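Local coordinates for uncharacterized conserved protein (Methanococcus maripaludis S2, PDB 3C2Q) that catalyses the conversion of L-ornithine to L-proline with release of ammonia, using NAD(+) as cofactor, at residues E122-R127 with L161-A166; K274-M279 with K298-D303. All coordinates share one frame; numbering follows the deposited sequence.

In the fold
Both contacts lie in the NAD-binding Rossmann fold region, with centres about 12 Å apart. They come in series along the chain, contact 1 closing before contact 2 opens. In contact 1, helix 112-133 packs against the loop that joins helix 152-160 to strand 166-170. Contact 2 pairs strands 276-280 and 298-303, neighbours in the six-stranded parallel sheet. Helix 112-133 links the two. Ile126 and Met123 rest on Met276 and Ile278 of the sheet, and Glu122 OE1 forms a salt bridge with Lys298 NZ at 2.9 Å. The helix is therefore fixed both to the sheet and to the loop leading into strand 166-170. Asp303, in contact 2, probably binds NAD(+).

Contact 1 of 2, residues E122-R127 with L161-A166; sequences EMHEIR and LGYIQA
The guanidinium of Arg127 lies flat on one face of the Tyr163 ring, with the planes only 11° apart. CZ of Tyr163 sits over the guanidinium centre, 3.5 Å above its plane. This is an off-centre cation-pi stack, joining helix 112-133 to the loop before strand 166-170 of the Rossmann fold. Arg127 CD covers the same ring face in a CH-pi contact. At the ring edge, in plane, lies Met123 O. At the guanidinium edge, Arg127 NH1 donates to Leu161 O at 2.8 Å, with the acceptor in the guanidinium plane. Chi3 (45°) turns NE over the rim of the Tyr163 ring. Glu342 of helix 327-342 completes the polar end, with a salt bridge to Arg127 NH1 and a hydrogen bond to Tyr163 OH. At Arg127 an alanine would probably leave this ring face without its stacked group, and Leu161 O and Glu342 without their arginine partner. Gly162 ends helix 152-160 in a Schellman motif. Its positive phi (87°) would press a CB against the preceding carbonyl O. Gly162 O touches Arg127 CG and accepts a hydrogen bond from Gln165 NE2. Met123 crosses Tyr163 at about a right angle, its CE 4.0 Å from Tyr163 CB.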
loop_
_atom_site.group_PDB
_atom_site.type_symbol
_atom_site.label_atom_id
_atom_site.label_comp_id
_atom_site.label_asym_id
_atom_site.label_seq_id
_atom_site.Cartn_x
_atom_site.Cartn_y
_atom_site.Cartn_z
ATOM N N GLU B 122 -14.236 18.664 -17.102
ATOM C CA GLU B 122 -14.548 19.587 -16.031
ATOM C C GLU B 122 -13.548 20.744 -15.899
ATOM O O GLU B 122 -13.961 21.900 -15.714
ATOM C CB GLU B 122 -14.742 18.851 -14.706
ATOM C CG GLU B 122 -15.738 19.566 -13.821
ATOM C CD GLU B 122 -16.095 18.800 -12.556
ATOM O OE1 GLU B 122 -15.810 17.565 -12.482
ATOM O OE2 GLU B 122 -16.670 19.451 -11.636
HETATM N N MSE B 123 -12.246 20.468 -16.006
HETATM C CA MSE B 123 -11.248 21.532 -15.941
HETATM C C MSE B 123 -11.439 22.539 -17.108
HETATM O O MSE B 123 -11.267 23.743 -16.946
HETATM C CB MSE B 123 -9.833 20.962 -16.015
HETATM C CG MSE B 123 -9.428 20.122 -14.788
HETATM SE SE MSE B 123 -7.651 19.377 -15.112
HETATM C CE MSE B 123 -6.534 20.969 -15.181
ATOM N N HIS B 124 -11.776 22.019 -18.279
ATOM C CA HIS B 124 -12.002 22.868 -19.452
ATOM C C HIS B 124 -13.212 23.782 -19.220
ATOM O O HIS B 124 -13.135 24.984 -19.438
ATOM C CB HIS B 124 -12.176 22.015 -20.701
ATOM C CG HIS B 124 -12.281 22.817 -21.960
ATOM N ND1 HIS B 124 -11.179 23.179 -22.706
ATOM C CD2 HIS B 124 -13.357 23.337 -22.594
ATOM C CE1 HIS B 124 -11.574 23.876 -23.754
ATOM N NE2 HIS B 124 -12.891 23.983 -23.712
ATOM N N GLU B 125 -14.305 23.207 -18.735
ATOM C CA GLU B 125 -15.500 23.973 -18.399
ATOM C C GLU B 125 -15.208 25.032 -17.343
ATOM O O GLU B 125 -15.635 26.190 -17.471
ATOM C CB GLU B 125 -16.590 23.039 -17.876
ATOM C CG GLU B 125 -17.170 22.123 -18.920
ATOM C CD GLU B 125 -18.125 21.085 -18.316
ATOM O OE1 GLU B 125 -18.050 20.796 -17.091
ATOM O OE2 GLU B 125 -18.946 20.529 -19.078
ATOM N N ILE B 126 -14.488 24.641 -16.290
ATOM C CA ILE B 126 -14.146 25.562 -15.218
ATOM C C ILE B 126 -13.227 26.702 -15.697
ATOM O O ILE B 126 -13.431 27.867 -15.313
ATOM C CB ILE B 126 -13.572 24.801 -13.959
ATOM C CG1 ILE B 126 -14.695 24.046 -13.234
ATOM C CG2 ILE B 126 -12.823 25.759 -13.023
ATOM C CD1 ILE B 126 -14.217 22.903 -12.289
ATOM N N ARG B 127 -12.243 26.397 -16.533
ATOM C CA ARG B 127 -11.373 27.447 -17.064
ATOM C C ARG B 127 -12.169 28.465 -17.903
ATOM O O ARG B 127 -11.912 29.660 -17.793
ATOM C CB ARG B 127 -10.238 26.907 -17.913
ATOM C CG ARG B 127 -9.213 27.990 -18.217
ATOM C CD ARG B 127 -8.232 27.633 -19.303
ATOM N NE ARG B 127 -8.871 27.018 -20.467
ATOM C CZ ARG B 127 -8.228 26.701 -21.590
ATOM N NH1 ARG B 127 -6.945 26.975 -21.708
ATOM N NH2 ARG B 127 -8.868 26.124 -22.612
ATOM N N LEU B 161 -1.139 27.399 -19.829
ATOM C CA LEU B 161 -2.380 27.441 -20.604
ATOM C C LEU B 161 -3.590 28.054 -19.874
ATOM O O LEU B 161 -4.690 28.095 -20.431
ATOM C CB LEU B 161 -2.758 26.047 -21.137
ATOM C CG LEU B 161 -1.879 25.370 -22.212
ATOM C CD1 LEU B 161 -2.266 23.911 -22.375
ATOM C CD2 LEU B 161 -1.976 26.096 -23.561
ATOM N N GLY B 162 -3.385 28.500 -18.638
ATOM C CA GLY B 162 -4.406 29.209 -17.893
ATOM C C GLY B 162 -5.382 28.362 -17.107
ATOM O O GLY B 162 -6.380 28.899 -16.605
ATOM N N TYR B 163 -5.109 27.052 -16.966
ATOM C CA TYR B 163 -5.998 26.174 -16.177
ATOM C C TYR B 163 -5.898 26.347 -14.654
ATOM O O TYR B 163 -6.816 25.976 -13.927
ATOM C CB TYR B 163 -5.775 24.690 -16.513
ATOM C CG TYR B 163 -6.236 24.302 -17.882
ATOM C CD1 TYR B 163 -7.565 23.974 -18.132
ATOM C CD2 TYR B 163 -5.345 24.281 -18.934
ATOM C CE1 TYR B 163 -7.986 23.639 -19.425
ATOM C CE2 TYR B 163 -5.751 23.931 -20.218
ATOM C CZ TYR B 163 -7.060 23.618 -20.450
ATOM O OH TYR B 163 -7.419 23.268 -21.749
ATOM N N ILE B 164 -4.796 26.907 -14.180
ATOM C CA ILE B 164 -4.455 26.871 -12.766
ATOM C C ILE B 164 -4.471 28.270 -12.157
ATOM O O ILE B 164 -3.680 29.092 -12.567
ATOM C CB ILE B 164 -3.023 26.248 -12.556
ATOM C CG1 ILE B 164 -2.869 24.887 -13.284
ATOM C CG2 ILE B 164 -2.684 26.157 -11.082
ATOM C CD1 ILE B 164 -4.000 23.934 -13.049
ATOM N N GLN B 165 -5.310 28.510 -11.141
ATOM C CA GLN B 165 -5.376 29.837 -10.488
ATOM C C GLN B 165 -4.632 29.941 -9.148
ATOM O O GLN B 165 -4.473 31.027 -8.586
ATOM C CB GLN B 165 -6.838 30.281 -10.351
ATOM C CG GLN B 165 -7.496 30.731 -11.682
ATOM C CD GLN B 165 -7.569 29.648 -12.759
ATOM O OE1 GLN B 165 -8.215 28.614 -12.576
ATOM N NE2 GLN B 165 -6.895 29.880 -13.891
ATOM N N ALA B 166 -4.138 28.812 -8.632
ATOM C CA ALA B 166 -3.354 28.835 -7.421
ATOM C C ALA B 166 -2.615 27.524 -7.270
ATOM O O ALA B 166 -3.116 26.482 -7.711
ATOM C CB ALA B 166 -4.253 29.092 -6.148
#

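Contact 2 of 2, residues K274-M279 with K298-D303; sequences KKMVIM and KTVCVD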
loop_
_atom_site.group_PDB
_atom_site.type_symbol
_atom_site.label_atom_id
_atom_site.label_comp_id
_atom_site.label_asym_id
_atom_site.label_seq_id
_atom_site.Cartn_x
_atom_site.Cartn_y
_atom_site.Cartn_z
ATOM N N LYS B 274 -12.381 28.707 -4.772
ATOM C CA LYS B 274 -12.138 27.940 -5.993
ATOM C C LYS B 274 -13.348 27.065 -6.355
ATOM O O LYS B 274 -14.145 26.685 -5.487
ATOM C CB LYS B 274 -10.875 27.063 -5.806
ATOM C CG LYS B 274 -9.616 27.873 -5.518
ATOM C CD LYS B 274 -9.231 28.717 -6.763
ATOM C CE LYS B 274 -8.025 29.636 -6.486
ATOM N NZ LYS B 274 -8.444 30.863 -5.752
ATOM N N LYS B 275 -13.481 26.731 -7.628
ATOM C CA LYS B 275 -14.496 25.755 -8.064
ATOM C C LYS B 275 -14.021 24.288 -7.961
ATOM O O LYS B 275 -14.832 23.379 -7.840
ATOM C CB LYS B 275 -14.914 26.030 -9.507
ATOM C CG LYS B 275 -15.710 27.331 -9.678
ATOM C CD LYS B 275 -17.112 27.195 -9.137
ATOM C CE LYS B 275 -18.087 26.864 -10.271
ATOM N NZ LYS B 275 -18.729 28.106 -10.867
HETATM N N MSE B 276 -12.713 24.083 -8.022
HETATM C CA MSE B 276 -12.132 22.729 -7.983
HETATM C C MSE B 276 -10.747 22.754 -7.361
HETATM O O MSE B 276 -9.971 23.692 -7.580
HETATM C CB MSE B 276 -12.041 22.134 -9.391
HETATM C CG MSE B 276 -11.416 20.712 -9.465
HETATM SE SE MSE B 276 -11.454 20.123 -11.371
HETATM C CE MSE B 276 -12.075 18.292 -11.205
ATOM N N VAL B 277 -10.429 21.708 -6.599
ATOM C CA VAL B 277 -9.093 21.571 -6.036
ATOM C C VAL B 277 -8.592 20.186 -6.427
ATOM O O VAL B 277 -9.297 19.202 -6.225
ATOM C CB VAL B 277 -9.074 21.705 -4.521
ATOM C CG1 VAL B 277 -7.628 21.393 -3.989
ATOM C CG2 VAL B 277 -9.525 23.131 -4.099
ATOM N N ILE B 278 -7.438 20.129 -7.077
ATOM C CA ILE B 278 -6.843 18.854 -7.463
ATOM C C ILE B 278 -5.584 18.638 -6.623
ATOM O O ILE B 278 -4.664 19.461 -6.651
ATOM C CB ILE B 278 -6.465 18.790 -8.952
ATOM C CG1 ILE B 278 -7.695 19.043 -9.824
ATOM C CG2 ILE B 278 -5.851 17.392 -9.264
ATOM C CD1 ILE B 278 -7.437 19.105 -11.325
HETATM N N MSE B 279 -5.560 17.545 -5.868
HETATM C CA MSE B 279 -4.468 17.268 -4.938
HETATM C C MSE B 279 -3.616 16.189 -5.569
HETATM O O MSE B 279 -4.164 15.152 -5.959
HETATM C CB MSE B 279 -5.023 16.743 -3.614
HETATM C CG MSE B 279 -5.913 17.755 -2.910
HETATM SE SE MSE B 279 -7.162 16.773 -1.746
HETATM C CE MSE B 279 -7.913 18.427 -0.927
ATOM N N LYS B 298 -15.440 20.975 -5.826
ATOM C CA LYS B 298 -15.061 19.693 -6.424
ATOM C C LYS B 298 -13.601 19.340 -5.989
ATOM O O LYS B 298 -12.668 20.120 -6.139
ATOM C CB LYS B 298 -15.240 19.785 -7.952
ATOM C CG LYS B 298 -14.773 18.579 -8.752
ATOM C CD LYS B 298 -15.951 17.610 -9.067
ATOM C CE LYS B 298 -15.466 16.179 -9.153
ATOM N NZ LYS B 298 -15.926 15.545 -10.436
ATOM N N THR B 299 -13.426 18.159 -5.420
ATOM C CA THR B 299 -12.162 17.793 -4.795
ATOM C C THR B 299 -11.705 16.484 -5.432
ATOM O O THR B 299 -12.451 15.510 -5.429
ATOM C CB THR B 299 -12.401 17.562 -3.307
ATOM O OG1 THR B 299 -12.996 18.747 -2.767
ATOM C CG2 THR B 299 -11.101 17.286 -2.569
ATOM N N VAL B 300 -10.500 16.481 -5.988
ATOM C CA VAL B 300 -9.934 15.278 -6.638
ATOM C C VAL B 300 -8.588 14.985 -5.979
ATOM O O VAL B 300 -7.724 15.865 -5.888
ATOM C CB VAL B 300 -9.732 15.477 -8.168
ATOM C CG1 VAL B 300 -9.120 14.188 -8.823
ATOM C CG2 VAL B 300 -11.052 15.801 -8.841
ATOM N N CYS B 301 -8.434 13.773 -5.465
ATOM C CA CYS B 301 -7.195 13.421 -4.782
ATOM C C CYS B 301 -6.526 12.266 -5.528
ATOM O O CYS B 301 -7.072 11.153 -5.623
ATOM C CB CYS B 301 -7.470 13.024 -3.327
ATOM S SG CYS B 301 -5.944 12.593 -2.405
ATOM N N VAL B 302 -5.377 12.576 -6.089
ATOM C CA VAL B 302 -4.595 11.663 -6.931
ATOM C C VAL B 302 -3.361 11.209 -6.162
ATOM O O VAL B 302 -2.528 12.046 -5.750
ATOM C CB VAL B 302 -4.105 12.361 -8.217
ATOM C CG1 VAL B 302 -3.501 11.292 -9.164
ATOM C CG2 VAL B 302 -5.289 13.063 -8.971
ATOM N N ASP B 303 -3.227 9.898 -5.940
ATOM C CA ASP B 303 -1.988 9.420 -5.334
ATOM C C ASP B 303 -1.785 7.977 -5.727
ATOM O O ASP B 303 -2.758 7.288 -6.039
ATOM C CB ASP B 303 -1.954 9.543 -3.789
ATOM C CG ASP B 303 -0.482 9.329 -3.233
ATOM O OD1 ASP B 303 0.523 9.727 -3.885
ATOM O OD2 ASP B 303 -0.284 8.607 -2.283
#
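Met276 and Lys298 lie side by side and point the same way from neighbouring strands. Met276, like Met279, is a selenomethionine. Its CG is anti to its backbone N (chi1 179°). A later bend at chi3 brings CE within 3.7 Å of Lys298 CG. The same methyl group reaches Val300 CG2 at 3.6 Å, where the two side chains cross obliquely. The lysine then leads away from the strand pair, and its NZ forms a salt bridge with Glu122 of helix 112-133, which covers this face of the sheet. Ile278 lies on the same face and meets Val300 more loosely, CG1 to CB at 4.4 Å.

The two strands are parallel, with axes 4.7 Å apart. They belong to the beta-alpha-beta unit of strand 276-280, helix 283-292 and strand 298-303 in the Rossmann fold. Four nearly straight backbone hydrogen bonds join them: Val277 N to Lys298 O, Val300 N to Val277 O, Met279 N to Val300 O and Val302 N to Met279 O. A longer bond, Lys298 N to Lys275 O at 3.2 Å, comes before them.

On the other face, Met279 slants across Thr299, whose OG1 is hydrogen-bonded to Ile297 O. The Met279 chain is extended beyond CG, which carries CE to 3.8 Å from Thr299 CG2. Met279 SE lies 4.1 Å from Cys301 CB. At the strand end, Asp303 OD1 is hydrogen-bonded to Ser281 OG, and Asp303 OD2 to Gln305 N.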